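Local coordinates for putative dehydratase (PDB 2POZ), which probably acts as a lyase, perhaps a dehydratase, of the mandelate racemase/muconate lactonizing group in the enolase superfamily, at residues A99-K104 with E114-K119. Sequence-based numbering, arbitrary orientation.
Sequences ALWDIK and ELFGGK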
ATOM      1  N   ALA A  99     -18.905  25.387  28.445  1.00  8.60           N
ATOM      2  CA  ALA A  99     -19.289  26.553  29.241  1.00 10.96           C
ATOM      3  C   ALA A  99     -19.065  27.851  28.462  1.00 11.72           C
ATOM      4  O   ALA A  99     -19.803  28.823  28.641  1.00 14.09           O
ATOM      5  CB  ALA A  99     -18.497  26.582  30.550  1.00  8.99           C
ATOM      6  N   LEU A 100     -18.045  27.872  27.611  1.00 10.20           N
ATOM      7  CA  LEU A 100     -17.769  29.069  26.829  1.00 11.43           C
ATOM      8  C   LEU A 100     -18.875  29.309  25.809  1.00 10.98           C
ATOM      9  O   LEU A 100     -19.330  30.441  25.653  1.00 10.57           O
ATOM     10  CB  LEU A 100     -16.410  28.949  26.146  1.00  9.35           C
ATOM     11  CG  LEU A 100     -15.257  29.001  27.154  1.00 12.42           C
ATOM     12  CD1 LEU A 100     -13.927  28.752  26.446  1.00 11.23           C
ATOM     13  CD2 LEU A 100     -15.253  30.364  27.849  1.00 10.42           C
ATOM     14  N   TRP A 101     -19.312  28.252  25.118  1.00  9.48           N
ATOM     15  CA  TRP A 101     -20.392  28.392  24.136  1.00 10.09           C
ATOM     16  C   TRP A 101     -21.700  28.758  24.843  1.00 11.25           C
ATOM     17  O   TRP A 101     -22.538  29.483  24.300  1.00 10.37           O
ATOM     18  CB  TRP A 101     -20.584  27.099  23.332  1.00 10.69           C
ATOM     19  CG  TRP A 101     -19.555  26.926  22.259  1.00 11.53           C
ATOM     20  CD1 TRP A 101     -18.491  26.077  22.270  1.00 11.98           C
ATOM     21  CD2 TRP A 101     -19.455  27.683  21.042  1.00 12.83           C
ATOM     22  NE1 TRP A 101     -17.725  26.257  21.136  1.00 11.06           N
ATOM     23  CE2 TRP A 101     -18.299  27.237  20.367  1.00 12.12           C
ATOM     24  CE3 TRP A 101     -20.232  28.698  20.463  1.00 12.00           C
ATOM     25  CZ2 TRP A 101     -17.897  27.773  19.139  1.00 11.37           C
ATOM     26  CZ3 TRP A 101     -19.833  29.230  19.242  1.00 13.32           C
ATOM     27  CH2 TRP A 101     -18.675  28.764  18.593  1.00 13.27           C
ATOM     28  N   ASP A 102     -21.875  28.253  26.058  1.00 10.38           N
ATOM     29  CA  ASP A 102     -23.075  28.564  26.831  1.00 11.85           C
ATOM     30  C   ASP A 102     -23.095  30.089  27.065  1.00 12.07           C
ATOM     31  O   ASP A 102     -24.115  30.752  26.873  1.00 10.17           O
ATOM     32  CB  ASP A 102     -23.030  27.800  28.159  1.00 12.53           C
ATOM     33  CG  ASP A 102     -24.368  27.779  28.880  1.00 16.41           C
ATOM     34  OD1 ASP A 102     -25.428  27.954  28.228  1.00 16.12           O
ATOM     35  OD2 ASP A 102     -24.354  27.564  30.110  1.00 17.81           O
ATOM     36  N   ILE A 103     -21.953  30.644  27.458  1.00 12.22           N
ATOM     37  CA  ILE A 103     -21.855  32.080  27.705  1.00 13.29           C
ATOM     38  C   ILE A 103     -22.093  32.887  26.435  1.00 14.43           C
ATOM     39  O   ILE A 103     -22.790  33.908  26.457  1.00 12.48           O
ATOM     40  CB  ILE A 103     -20.478  32.443  28.302  1.00 12.18           C
ATOM     41  CG1 ILE A 103     -20.417  31.960  29.758  1.00  9.86           C
ATOM     42  CG2 ILE A 103     -20.246  33.955  28.213  1.00 10.79           C
ATOM     43  CD1 ILE A 103     -19.036  32.013  30.367  1.00 10.46           C
ATOM     44  N   LYS A 104     -21.528  32.426  25.322  1.00 14.67           N
ATOM     45  CA  LYS A 104     -21.698  33.132  24.062  1.00 15.44           C
ATOM     46  C   LYS A 104     -23.167  33.132  23.641  1.00 14.90           C
ATOM     47  O   LYS A 104     -23.685  34.151  23.199  1.00 15.17           O
ATOM     48  CB  LYS A 104     -20.832  32.501  22.966  1.00 14.04           C
ATOM     49  CG  LYS A 104     -20.846  33.272  21.643  1.00 16.25           C
ATOM     50  CD  LYS A 104     -19.927  32.623  20.608  1.00 13.39           C
ATOM     51  CE  LYS A 104     -18.469  32.938  20.878  1.00 14.68           C
ATOM     52  NZ  LYS A 104     -18.135  34.351  20.540  1.00 13.82           N
ATOM     53  N   GLU A 114     -27.993  27.758  17.021  1.00 14.97           N
ATOM     54  CA  GLU A 114     -28.239  28.845  16.071  1.00 15.66           C
ATOM     55  C   GLU A 114     -26.894  29.427  15.637  1.00 16.68           C
ATOM     56  O   GLU A 114     -26.717  29.802  14.477  1.00 17.22           O
ATOM     57  CB  GLU A 114     -29.095  29.960  16.688  1.00 18.00           C
ATOM     58  CG  GLU A 114     -30.588  29.668  16.758  1.00 18.42           C
ATOM     59  CD  GLU A 114     -31.176  29.225  15.417  1.00 21.62           C
ATOM     60  OE1 GLU A 114     -30.733  29.723  14.356  1.00 21.49           O
ATOM     61  OE2 GLU A 114     -32.097  28.383  15.429  1.00 20.73           O
ATOM     62  N   LEU A 115     -25.945  29.495  16.569  1.00 13.62           N
ATOM     63  CA  LEU A 115     -24.616  30.019  16.270  1.00 15.56           C
ATOM     64  C   LEU A 115     -23.910  29.086  15.280  1.00 15.49           C
ATOM     65  O   LEU A 115     -23.167  29.536  14.408  1.00 16.05           O
ATOM     66  CB  LEU A 115     -23.778  30.117  17.552  1.00 14.77           C
ATOM     67  CG  LEU A 115     -24.336  30.955  18.707  1.00 17.85           C
ATOM     68  CD1 LEU A 115     -23.414  30.863  19.918  1.00 14.50           C
ATOM     69  CD2 LEU A 115     -24.483  32.397  18.257  1.00 17.01           C
ATOM     70  N   PHE A 116     -24.158  27.789  15.442  1.00 14.70           N
ATOM     71  CA  PHE A 116     -23.578  26.731  14.616  1.00 16.20           C
ATOM     72  C   PHE A 116     -24.158  26.638  13.205  1.00 17.33           C
ATOM     73  O   PHE A 116     -23.736  25.794  12.412  1.00 17.14           O
ATOM     74  CB  PHE A 116     -23.760  25.369  15.314  1.00 12.56           C
ATOM     75  CG  PHE A 116     -22.796  25.123  16.448  1.00 12.64           C
ATOM     76  CD1 PHE A 116     -21.919  26.118  16.878  1.00 12.24           C
ATOM     77  CD2 PHE A 116     -22.761  23.882  17.083  1.00 13.53           C
ATOM     78  CE1 PHE A 116     -21.022  25.880  17.921  1.00 12.38           C
ATOM     79  CE2 PHE A 116     -21.867  23.637  18.124  1.00 13.22           C
ATOM     80  CZ  PHE A 116     -20.996  24.639  18.544  1.00 12.34           C
ATOM     81  N   GLY A 117     -25.134  27.487  12.896  1.00 18.39           N
ATOM     82  CA  GLY A 117     -25.729  27.453  11.574  1.00 18.06           C
ATOM     83  C   GLY A 117     -27.198  27.085  11.578  1.00 19.06           C
ATOM     84  O   GLY A 117     -27.762  26.706  10.546  1.00 20.28           O
ATOM     85  N   GLY A 118     -27.825  27.179  12.742  1.00 19.21           N
ATOM     86  CA  GLY A 118     -29.241  26.873  12.824  1.00 18.10           C
ATOM     87  C   GLY A 118     -29.593  25.416  13.050  1.00 19.57           C
ATOM     88  O   GLY A 118     -28.735  24.533  13.079  1.00 15.78           O
ATOM     89  N   LYS A 119     -30.891  25.181  13.189  1.00 20.49           N
ATOM     90  CA  LYS A 119     -31.439  23.863  13.449  1.00 22.71           C
ATOM     91  C   LYS A 119     -31.842  23.122  12.174  1.00 22.56           C
ATOM     92  O   LYS A 119     -32.170  23.735  11.161  1.00 22.09           O
ATOM     93  CB  LYS A 119     -32.662  24.019  14.357  1.00 26.50           C
ATOM     94  CG  LYS A 119     -33.344  22.727  14.732  1.00 31.58           C
ATOM     95  CD  LYS A 119     -34.765  22.997  15.208  1.00 34.93           C
ATOM     96  CE  LYS A 119     -34.800  23.940  16.393  1.00 35.23           C
ATOM     97  NZ  LYS A 119     -36.207  24.274  16.757  1.00 38.05           N
TER
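W101 and F116 both carry CG anti to their own carbonyl carbon (chi1 -78° and -77°), and these rotations swing the two rings together between helix 87-108 and the end of helix 112-115. F116 presents its edge: F116 CE1 stands over the six-membered ring of W101, 3.8 Å from W101 CH2. With the planes at 81°, this T-shaped stack suits a broad indole face and a slim phenyl rim. L115 reaches the same indole differently: L115 CD1 lies at its edge, near the ring plane, 3.9 Å from W101 CE3. L115 CD1 also touches the aliphatic part of K104, 3.9 Å from K104 CG, and a lysine fits here because its stem is apolar while NZ bonds S66 O and pairs with E114 of a second subunit. Were W101 replaced by an alanine, the F116 edge would probably lose its aromatic face and the L115 methyl would have less to pack against. Beyond F116 the chain turns in a Schellman motif, where G117, with a positive phi, takes a conformation that would jam a side chain against the preceding carbonyl. The buried cluster joins the glycine-terminated end of helix 112-115 to helix 87-108 within the N-terminal capping domain of the enolase-superfamily fold.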